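Local coordinates for YECBM32 (Yersinia enterocolitica, PDB 2JD9), which probably binds carbohydrate, as a family 32 carbohydrate-binding module with an F5/8 type C beta-sandwich fold, at residues G32-R37 with I128-I133; K52-E57 with A132-A137; I56-I61 with G100-F105; Y77-K82 with V108-I113. All coordinates share one frame; numbering follows the deposited sequence.

Contact 1. Residues G32-R37 with I128-I133; sequences GDVKTR and INEIAI. With CA (calcium ion), chain B.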
# COMPACT_ATOMS: atom_id res chain seq x y z
N GLY A 32 -3.66 11.92 -0.43
CA GLY A 32 -2.63 12.78 0.13
C GLY A 32 -2.84 13.27 1.56
O GLY A 32 -2.11 14.13 2.03
N ASP A 33 -3.82 12.70 2.25
CA ASP A 33 -4.19 13.09 3.62
C ASP A 33 -3.84 12.00 4.61
O ASP A 33 -4.46 10.95 4.67
CB ASP A 33 -5.67 13.40 3.63
CG ASP A 33 -6.16 14.11 4.88
OD1 ASP A 33 -5.44 14.21 5.91
OD2 ASP A 33 -7.34 14.53 4.89
N VAL A 34 -2.82 12.25 5.44
CA VAL A 34 -2.43 11.28 6.47
C VAL A 34 -3.47 11.03 7.55
O VAL A 34 -3.34 10.07 8.34
CB VAL A 34 -1.09 11.67 7.14
CG1 VAL A 34 0.07 11.44 6.19
CG2 VAL A 34 -1.10 13.11 7.58
N LYS A 35 -4.46 11.88 7.64
CA LYS A 35 -5.53 11.76 8.63
C LYS A 35 -6.63 10.80 8.21
O LYS A 35 -7.45 10.47 9.04
CB LYS A 35 -6.21 13.09 8.92
CG LYS A 35 -5.37 14.07 9.76
CD LYS A 35 -6.25 15.26 10.25
CE LYS A 35 -6.74 16.16 9.09
NZ LYS A 35 -8.25 16.11 8.87
N THR A 36 -6.74 10.47 6.92
CA THR A 36 -7.74 9.48 6.48
C THR A 36 -7.06 8.16 6.21
O THR A 36 -5.85 8.12 5.96
CB THR A 36 -8.51 9.94 5.21
OG1 THR A 36 -7.62 10.13 4.12
CG2 THR A 36 -9.13 11.28 5.43
N ARG A 37 -7.85 7.10 6.21
CA ARG A 37 -7.33 5.76 5.98
C ARG A 37 -8.36 4.84 5.37
O ARG A 37 -9.56 5.02 5.52
CB ARG A 37 -6.80 5.12 7.27
CG ARG A 37 -7.81 4.95 8.43
CD ARG A 37 -7.14 4.41 9.66
NE ARG A 37 -8.04 4.08 10.76
CZ ARG A 37 -8.52 4.93 11.64
NH1 ARG A 37 -8.25 6.22 11.58
NH2 ARG A 37 -9.32 4.47 12.60
N ILE A 128 -4.35 1.69 6.38
CA ILE A 128 -3.29 2.42 5.71
C ILE A 128 -3.76 3.82 5.42
O ILE A 128 -4.81 4.00 4.82
CB ILE A 128 -2.91 1.75 4.35
CG1 ILE A 128 -2.55 0.30 4.61
CG2 ILE A 128 -1.76 2.58 3.61
CD1 ILE A 128 -2.36 -0.54 3.37
N ASN A 129 -2.96 4.80 5.85
CA ASN A 129 -3.25 6.21 5.66
C ASN A 129 -2.95 6.69 4.21
O ASN A 129 -3.70 7.51 3.65
CB ASN A 129 -2.45 7.05 6.67
CG ASN A 129 -2.77 6.70 8.15
OD1 ASN A 129 -3.88 6.42 8.47
ND2 ASN A 129 -1.78 6.83 9.04
N GLU A 130 -1.84 6.23 3.65
CA GLU A 130 -1.37 6.71 2.33
C GLU A 130 -0.55 5.67 1.67
O GLU A 130 0.18 4.95 2.31
CB GLU A 130 -0.45 7.94 2.42
CG GLU A 130 -1.02 9.18 3.03
CD GLU A 130 -0.04 10.36 2.94
OE1 GLU A 130 -0.28 11.37 3.62
OE2 GLU A 130 0.95 10.29 2.20
N ILE A 131 -0.68 5.61 0.35
CA ILE A 131 0.20 4.87 -0.53
C ILE A 131 0.48 5.76 -1.73
O ILE A 131 -0.44 6.38 -2.23
CB ILE A 131 -0.47 3.61 -1.09
CG1 ILE A 131 -0.79 2.59 0.04
CG2 ILE A 131 0.39 2.97 -2.20
CD1 ILE A 131 0.15 1.34 0.07
N ALA A 132 1.74 5.80 -2.16
CA ALA A 132 2.13 6.53 -3.37
C ALA A 132 3.13 5.70 -4.16
O ALA A 132 3.81 4.87 -3.60
CB ALA A 132 2.69 7.88 -2.99
N ILE A 133 3.16 5.87 -5.48
CA ILE A 133 3.99 5.07 -6.38
C ILE A 133 5.02 6.05 -6.93
O ILE A 133 4.67 7.18 -7.30
CB ILE A 133 3.13 4.45 -7.53
CG1 ILE A 133 1.95 3.64 -7.00
CG2 ILE A 133 3.94 3.55 -8.40
CD1 ILE A 133 2.33 2.55 -6.03
CA CA B . -5.38 9.17 3.45
O HOH W 1 -5.83 7.89 10.01
O HOH W 2 -3.57 9.58 1.79
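Thr36 and Asn129 meet at a calcium ion. Asn129 O binds the calcium at 2.4 Å. Thr36 binds it twice, through its carbonyl O and through OG1, the latter at 2.5 Å. The first torsion sets this up: with chi1 at 61°, OG1 sits between the backbone N and the carbonyl carbon, and so lies on the metal side together with the Thr36 O. Asp33 O adds a third ligand from the same loop, at 2.4 Å from the calcium. Water 2, Asn28 O and Asp31 OD1 complete a shell of seven oxygens. Thr36 O and Asn129 O are only 3.2 Å apart, and their shared bonding to the calcium accounts for the closeness.

The second shell holds these oxygens in place. Residues Asp33 to Thr36 form a type I turn, with Thr36 N bonded to Asp33 O. Asp33 OD1 takes the N-H of Lys35 from above its carboxylate plane, an Asx turn that steadies the same bend. Next to the site, Arg37 and Asn129 run side by side in the same direction, and Arg37 CB lies 3.4 Å from Asn129 OD1. Their guanidinium and amide planes are 77° apart. Water 1 donates a hydrogen bond to Asn129 OD1 at 2.9 Å and makes weak bonds to Lys35 O and Arg37 NH1. Arg37 also makes a cation-pi contact with Phe64.

Asn129 and Glu130 form a classic beta bulge opposite Val62. A loop calcium bound largely by backbone carbonyls is consistent with the structural metal site of family 32 modules and their discoidin-like beta-sandwich.

Contact 2. Residues K52-E57 with A132-A137; sequences KEQSIE and AINSAA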
# COMPACT_ATOMS: atom_id res chain seq x y z
N LYS A 52 -1.51 5.11 -16.58
CA LYS A 52 -0.95 4.33 -17.69
C LYS A 52 0.04 3.31 -17.16
O LYS A 52 0.64 3.47 -16.04
CB LYS A 52 -0.23 5.29 -18.65
CG LYS A 52 0.84 6.10 -17.93
CD LYS A 52 1.89 6.81 -18.86
CE LYS A 52 2.84 7.65 -17.99
NZ LYS A 52 4.34 7.48 -18.17
N GLU A 53 0.25 2.27 -17.96
CA GLU A 53 1.35 1.34 -17.78
C GLU A 53 2.65 2.13 -17.79
O GLU A 53 2.83 3.03 -18.62
CB GLU A 53 1.33 0.29 -18.90
CG GLU A 53 2.23 -0.89 -18.66
CD GLU A 53 2.11 -1.89 -19.81
OE1 GLU A 53 1.06 -2.51 -19.93
OE2 GLU A 53 3.05 -2.02 -20.60
N GLN A 54 3.52 1.87 -16.82
CA GLN A 54 4.75 2.65 -16.69
C GLN A 54 5.75 1.95 -15.79
O GLN A 54 5.40 1.04 -15.06
CB GLN A 54 4.45 4.04 -16.17
CG GLN A 54 3.83 4.07 -14.76
CD GLN A 54 3.26 5.38 -14.43
OE1 GLN A 54 3.97 6.24 -13.92
NE2 GLN A 54 1.95 5.55 -14.69
N SER A 55 6.99 2.42 -15.85
CA SER A 55 8.03 1.92 -14.99
C SER A 55 7.77 2.27 -13.53
O SER A 55 7.54 3.43 -13.22
CB SER A 55 9.38 2.57 -15.36
OG SER A 55 10.37 1.74 -14.76
N ILE A 56 7.85 1.27 -12.64
CA ILE A 56 7.69 1.49 -11.20
C ILE A 56 8.96 1.10 -10.48
O ILE A 56 9.53 0.06 -10.75
CB ILE A 56 6.50 0.70 -10.62
CG1 ILE A 56 5.23 0.97 -11.42
CG2 ILE A 56 6.30 1.06 -9.20
CD1 ILE A 56 4.82 2.32 -11.45
N GLU A 57 9.39 1.93 -9.53
CA GLU A 57 10.60 1.62 -8.77
C GLU A 57 10.53 1.80 -7.26
O GLU A 57 11.46 1.42 -6.55
CB GLU A 57 11.76 2.46 -9.27
CG GLU A 57 11.57 3.95 -9.12
CD GLU A 57 12.79 4.69 -9.68
OE1 GLU A 57 12.94 4.74 -10.90
OE2 GLU A 57 13.63 5.14 -8.86
N ALA A 132 1.74 5.80 -2.16
CA ALA A 132 2.13 6.53 -3.37
C ALA A 132 3.13 5.70 -4.16
O ALA A 132 3.81 4.87 -3.60
CB ALA A 132 2.69 7.88 -2.99
N ILE A 133 3.16 5.87 -5.48
CA ILE A 133 3.99 5.07 -6.38
C ILE A 133 5.02 6.05 -6.93
O ILE A 133 4.67 7.18 -7.30
CB ILE A 133 3.13 4.45 -7.53
CG1 ILE A 133 1.95 3.64 -7.00
CG2 ILE A 133 3.94 3.55 -8.40
CD1 ILE A 133 2.33 2.55 -6.03
N ASN A 134 6.27 5.62 -6.98
CA ASN A 134 7.36 6.48 -7.50
C ASN A 134 7.42 7.82 -6.80
O ASN A 134 7.51 8.88 -7.43
CB ASN A 134 7.22 6.69 -9.01
CG ASN A 134 7.44 5.43 -9.75
OD1 ASN A 134 7.99 4.51 -9.18
ND2 ASN A 134 7.01 5.36 -11.03
N SER A 135 7.35 7.72 -5.49
CA SER A 135 7.34 8.87 -4.62
C SER A 135 8.74 9.46 -4.42
O SER A 135 9.70 8.72 -4.19
CB SER A 135 6.78 8.49 -3.24
OG SER A 135 7.01 9.56 -2.32
N ALA A 136 8.81 10.78 -4.46
CA ALA A 136 10.03 11.50 -4.24
C ALA A 136 10.14 11.99 -2.77
O ALA A 136 11.15 12.65 -2.42
CB ALA A 136 10.09 12.71 -5.20
N ALA A 137 9.13 11.68 -1.92
CA ALA A 137 9.14 12.05 -0.46
C ALA A 137 10.51 11.66 0.08
O ALA A 137 10.97 10.53 -0.09
CB ALA A 137 8.04 11.41 0.30
O HOH W 3 5.70 8.25 -12.05
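Asn134 ND2 is held by two partners. It donates to Ser55 O at 3.0 Å, in the carbonyl plane, and makes a weak bond to water 3. The other end of the amide is used too: Asn134 OD1 accepts the N-H of Glu57 at 3.0 Å, and this bond is nearly straight at 172°. One flat side chain bonds the backbone on both sides of Ile56, which fixes the rotation of the amide. Its CG stands beside the backbone N and anti to the carbonyl carbon (chi1 -67°), which brings the amide up to strand 53-63.

Water 3 carries the contact further, donating to Gln54 OE1 at 3.2 Å. Gln54 NE2 in turn donates to Lys52 O at 2.8 Å and also bonds Asp51.

Below the amide the contact becomes apolar. Ile56 reaches Ile133 with its CD1 end, which presses on Ile133 CG2 at 3.4 Å, a tight fit. The CG2 branch of Ile56 touches the same methyl at 3.5 Å. Leu48 and Leu50 of strand 44-50 also pack on Ile133, so this patch belongs to the sandwich core.

Strands 53-63 and 125-133 are antiparallel neighbours. Asn134 follows the second strand, and its amide bonds add to the backbone bond between Asn134 and Asn58. The chemistry implies a directional link beside a hydrophobic patch, using both donor and acceptor of the amide.

Contact 3. Residues I56-I61 with G100-F105; sequences IENILI and GEKLTF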
# COMPACT_ATOMS: atom_id res chain seq x y z
N ILE A 56 7.85 1.27 -12.64
CA ILE A 56 7.69 1.49 -11.20
C ILE A 56 8.96 1.10 -10.48
O ILE A 56 9.53 0.06 -10.75
CB ILE A 56 6.50 0.70 -10.62
CG1 ILE A 56 5.23 0.97 -11.42
CG2 ILE A 56 6.30 1.06 -9.20
CD1 ILE A 56 4.82 2.32 -11.45
N GLU A 57 9.39 1.93 -9.53
CA GLU A 57 10.60 1.62 -8.77
C GLU A 57 10.53 1.80 -7.26
O GLU A 57 11.46 1.42 -6.55
CB GLU A 57 11.76 2.46 -9.27
CG GLU A 57 11.57 3.95 -9.12
CD GLU A 57 12.79 4.69 -9.68
OE1 GLU A 57 12.94 4.74 -10.90
OE2 GLU A 57 13.63 5.14 -8.86
N ASN A 58 9.46 2.44 -6.76
CA ASN A 58 9.25 2.48 -5.33
C ASN A 58 7.75 2.56 -5.01
O ASN A 58 6.95 2.85 -5.85
CB ASN A 58 10.11 3.59 -4.60
CG ASN A 58 9.53 5.00 -4.67
OD1 ASN A 58 8.34 5.25 -4.40
ND2 ASN A 58 10.38 5.95 -5.02
N ILE A 59 7.39 2.23 -3.79
CA ILE A 59 6.12 2.68 -3.25
C ILE A 59 6.34 3.18 -1.83
O ILE A 59 7.17 2.66 -1.12
CB ILE A 59 4.99 1.61 -3.39
CG1 ILE A 59 4.32 1.25 -2.10
CG2 ILE A 59 5.31 0.47 -4.33
CD1 ILE A 59 3.08 0.38 -2.36
N LEU A 60 5.61 4.22 -1.49
CA LEU A 60 5.57 4.83 -0.19
C LEU A 60 4.33 4.28 0.46
O LEU A 60 3.28 4.20 -0.17
CB LEU A 60 5.49 6.34 -0.33
CG LEU A 60 4.95 7.15 0.84
CD1 LEU A 60 5.71 6.86 2.13
CD2 LEU A 60 5.09 8.60 0.51
N ILE A 61 4.49 3.85 1.69
CA ILE A 61 3.37 3.36 2.51
C ILE A 61 3.43 4.08 3.85
O ILE A 61 4.49 4.12 4.47
CB ILE A 61 3.41 1.80 2.62
CG1 ILE A 61 2.23 1.26 3.47
CG2 ILE A 61 4.76 1.30 3.14
CD1 ILE A 61 1.98 -0.18 3.25
N GLY A 100 6.06 6.94 7.79
CA GLY A 100 5.97 6.10 6.62
C GLY A 100 7.36 5.70 6.14
O GLY A 100 8.38 6.15 6.68
N GLU A 101 7.38 4.85 5.13
CA GLU A 101 8.62 4.39 4.56
C GLU A 101 8.44 4.20 3.08
O GLU A 101 7.33 4.04 2.61
CB GLU A 101 9.07 3.05 5.11
CG GLU A 101 8.12 2.36 6.04
CD GLU A 101 8.41 0.86 6.19
OE1 GLU A 101 9.56 0.40 5.87
OE2 GLU A 101 7.49 0.18 6.66
N LYS A 102 9.53 4.25 2.36
CA LYS A 102 9.48 3.90 0.93
C LYS A 102 10.12 2.56 0.74
O LYS A 102 11.17 2.28 1.34
CB LYS A 102 10.32 4.87 0.16
CG LYS A 102 9.70 6.18 -0.14
CD LYS A 102 10.52 6.73 -1.30
CE LYS A 102 10.47 8.14 -1.35
NZ LYS A 102 11.72 8.65 -1.96
N LEU A 103 9.58 1.77 -0.15
CA LEU A 103 10.11 0.49 -0.46
C LEU A 103 10.62 0.56 -1.88
O LEU A 103 9.87 0.93 -2.83
CB LEU A 103 9.01 -0.58 -0.35
CG LEU A 103 8.31 -0.66 1.02
CD1 LEU A 103 7.15 -1.61 0.97
CD2 LEU A 103 9.30 -1.07 2.10
N THR A 104 11.88 0.17 -2.08
CA THR A 104 12.47 0.27 -3.40
C THR A 104 12.73 -1.13 -3.97
O THR A 104 12.86 -2.12 -3.26
CB THR A 104 13.76 1.12 -3.36
OG1 THR A 104 14.70 0.50 -2.47
CG2 THR A 104 13.51 2.46 -2.78
N PHE A 105 12.77 -1.20 -5.29
CA PHE A 105 12.92 -2.48 -5.95
C PHE A 105 13.41 -2.27 -7.36
O PHE A 105 13.42 -1.16 -7.89
CB PHE A 105 11.61 -3.26 -5.95
CG PHE A 105 10.39 -2.41 -6.17
CD1 PHE A 105 9.94 -2.12 -7.47
CD2 PHE A 105 9.71 -1.89 -5.10
CE1 PHE A 105 8.83 -1.34 -7.67
CE2 PHE A 105 8.57 -1.09 -5.28
CZ PHE A 105 8.12 -0.81 -6.58
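The Phe105 ring lies flat over the backbone of strand 53-63. One face covers Glu57 C, which sits 3.5 Å above the ring plane and toward its rim. Two methyl bumps meet the ring edge in its plane. Ile56 CG2 is 3.7 Å from Phe105 CZ, and Ile59 CG2 is 3.7 Å from Phe105 CE2. The ring thus fills the notch between these two side chains. With a first torsion of 38°, it folds back across the neighbouring strand.

Further along, Leu60 bends its CD1 over the chain opposite, to 3.3 Å from Glu101 O. Gly100 lies next to that spot and has no side chain, so its CA comes within 3.3 Å of Ile61 O. On the same face as Leu60, Lys102 CD rests against the amide of Asn58, 3.8 Å from ND2. On the other face, Leu103 CD1 nears Ile61 CG2. Leu103 also reaches Phe73 and Ile75 of strand 71-78 in the second sheet.

The two strands are antiparallel, at 160°. Ile59 and Leu103 bond to each other in both directions, as do Ile61 and Glu101. The shortest of these bonds is Leu103 N to Ile59 O, 2.7 Å. Beyond them, Phe105 N bonds Glu57 O.

The chemistry implies two unlike faces. That of Ile59, Ile61 and Leu103 is apolar except for Glu101 at its end, which bonds Ser94 N and whose charge is met by Arg142. On the other, Asn58 and Lys102 pack together, Asn58 OD1 takes Ser135 N, and Lys102 NZ makes a weak bond to Ser135 O.

Contact 4. Residues Y77-K82 with V108-I113; sequences YSNDGK and VTAKYI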
# COMPACT_ATOMS: atom_id res chain seq x y z
N TYR A 77 2.09 -6.81 -8.72
CA TYR A 77 1.95 -5.87 -9.82
C TYR A 77 1.41 -6.61 -11.06
O TYR A 77 1.60 -7.78 -11.23
CB TYR A 77 3.25 -5.14 -10.12
CG TYR A 77 4.34 -5.97 -10.76
CD1 TYR A 77 4.56 -5.97 -12.17
CD2 TYR A 77 5.20 -6.73 -9.96
CE1 TYR A 77 5.58 -6.76 -12.70
CE2 TYR A 77 6.16 -7.49 -10.49
CZ TYR A 77 6.36 -7.49 -11.85
OH TYR A 77 7.40 -8.23 -12.32
N SER A 78 0.76 -5.86 -11.93
CA SER A 78 0.19 -6.41 -13.14
C SER A 78 0.04 -5.35 -14.20
O SER A 78 -0.06 -4.20 -13.89
CB SER A 78 -1.24 -6.92 -12.80
OG SER A 78 -1.92 -7.49 -13.89
N ASN A 79 -0.02 -5.79 -15.47
CA ASN A 79 -0.51 -4.92 -16.53
C ASN A 79 -1.95 -5.18 -16.97
O ASN A 79 -2.49 -4.44 -17.77
CB ASN A 79 0.38 -5.05 -17.75
CG ASN A 79 1.74 -4.54 -17.49
OD1 ASN A 79 1.92 -3.57 -16.77
ND2 ASN A 79 2.71 -5.18 -18.08
N ASP A 80 -2.56 -6.25 -16.50
CA ASP A 80 -3.90 -6.59 -16.97
C ASP A 80 -4.96 -6.68 -15.84
O ASP A 80 -6.16 -6.80 -16.10
CB ASP A 80 -3.84 -7.85 -17.82
CG ASP A 80 -3.47 -9.12 -17.03
OD1 ASP A 80 -3.35 -9.10 -15.78
OD2 ASP A 80 -3.23 -10.19 -17.62
N GLY A 81 -4.52 -6.62 -14.59
CA GLY A 81 -5.48 -6.66 -13.49
C GLY A 81 -5.99 -8.03 -13.15
O GLY A 81 -6.79 -8.19 -12.20
N LYS A 82 -5.45 -9.04 -13.84
CA LYS A 82 -5.86 -10.43 -13.68
C LYS A 82 -4.69 -11.36 -13.33
O LYS A 82 -4.89 -12.37 -12.71
CB LYS A 82 -6.46 -10.92 -15.00
CG LYS A 82 -7.80 -10.33 -15.39
CD LYS A 82 -8.28 -10.85 -16.82
CE LYS A 82 -7.29 -11.92 -17.49
NZ LYS A 82 -7.13 -12.00 -19.05
N VAL A 108 10.04 -2.38 -12.54
CA VAL A 108 9.17 -3.25 -13.35
C VAL A 108 8.14 -2.38 -14.03
O VAL A 108 7.91 -1.29 -13.60
CB VAL A 108 8.41 -4.24 -12.48
CG1 VAL A 108 9.38 -5.17 -11.78
CG2 VAL A 108 7.47 -3.52 -11.49
N THR A 109 7.51 -2.88 -15.08
CA THR A 109 6.42 -2.17 -15.77
C THR A 109 5.09 -2.65 -15.19
O THR A 109 4.87 -3.86 -14.92
CB THR A 109 6.56 -2.45 -17.24
OG1 THR A 109 7.69 -1.73 -17.71
CG2 THR A 109 5.44 -1.91 -18.07
N ALA A 110 4.22 -1.71 -14.89
CA ALA A 110 2.91 -2.05 -14.28
C ALA A 110 1.87 -0.95 -14.49
O ALA A 110 2.20 0.21 -14.60
CB ALA A 110 3.11 -2.27 -12.73
N LYS A 111 0.61 -1.34 -14.62
CA LYS A 111 -0.52 -0.44 -14.57
C LYS A 111 -1.20 -0.60 -13.22
O LYS A 111 -1.80 0.34 -12.73
CB LYS A 111 -1.52 -0.77 -15.70
CG LYS A 111 -2.73 0.17 -15.70
CD LYS A 111 -3.71 -0.09 -16.90
CE LYS A 111 -3.96 1.20 -17.59
NZ LYS A 111 -5.10 1.11 -18.61
N TYR A 112 -1.10 -1.78 -12.60
CA TYR A 112 -1.78 -2.01 -11.32
C TYR A 112 -0.82 -2.44 -10.27
O TYR A 112 0.11 -3.20 -10.55
CB TYR A 112 -2.83 -3.12 -11.46
CG TYR A 112 -3.89 -2.84 -12.51
CD1 TYR A 112 -5.08 -2.21 -12.17
CD2 TYR A 112 -3.70 -3.23 -13.81
CE1 TYR A 112 -6.09 -1.97 -13.15
CE2 TYR A 112 -4.68 -3.00 -14.79
CZ TYR A 112 -5.87 -2.38 -14.46
OH TYR A 112 -6.78 -2.17 -15.50
N ILE A 113 -1.07 -2.01 -9.04
CA ILE A 113 -0.35 -2.48 -7.87
C ILE A 113 -1.35 -2.89 -6.83
O ILE A 113 -2.30 -2.17 -6.55
CB ILE A 113 0.56 -1.36 -7.26
CG1 ILE A 113 1.54 -0.80 -8.28
CG2 ILE A 113 1.22 -1.85 -6.04
CD1 ILE A 113 2.61 -1.69 -8.67
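Val108 covers one face of the Tyr77 ring. Its CG2 stands over the ring centre, 3.9 Å from the centroid and 10° off the normal, a CH-pi contact. Val108 CG1 lies nearer the phenol end, 3.7 Å from Tyr77 OH. At the root of the ring, Tyr77 CB touches Ala110 CB and, at 3.8 Å, Ile113 CD1. A chi1 of 72° turns the Tyr77 ring over its own backbone and toward Val108. Leu87 of strand 85-92 packs on both Tyr77 and Val108.

The chain turns a corner at Lys111. Strand 107-110 pairs with strand 53-63, and strand 112-120 belongs to the five-stranded sheet, so the segment passes from one layer of the beta-sandwich to the other. Lys111 and Tyr112 form a classic beta bulge opposite Ser78. Both of their N-H groups bond Ser78 O, that of Tyr112 at 2.9 Å and that of Lys111 at 3.0 Å. Ser78 N returns a bond to Tyr112 O.

The Tyr112 ring is held between Lys111 CG on one face and Gly81 CA on the opposite one, the latter 4.1 Å from the centroid. Ser78 O and Asn79 O lie at its edge.

Ser78 OG accepts from Asp80 N and, at 2.8 Å, from Gly81 N, shaping the turn beneath that ring. At the outer end Asp80 OD1 takes Lys82 N in an Asx turn, and Asp80 OD2 bonds Asn83.

Overall arrangement
From the N terminus, residues 32-37 come first and join 128-133 in contact 1, closing a loop of 90 residues that holds contacts 3 and 4. Residues 52-57 follow and begin contact 2, which ends on the same stretch as contact 1, sharing Ala132 and Ile133. Contact 3 starts from the same strand as contact 2 and ends at 100-105. Contact 4 begins at 77-82, before contact 3 has closed, and ends after it, so these two cross. Contact 4 also lies within the loop of contact 2. Contact 1 ties the calcium loop to strand 125-133, contact 2 that strand's end to strand 53-63, and contact 3 the latter to 101-105. Contact 4 links their sheet to the five-stranded one.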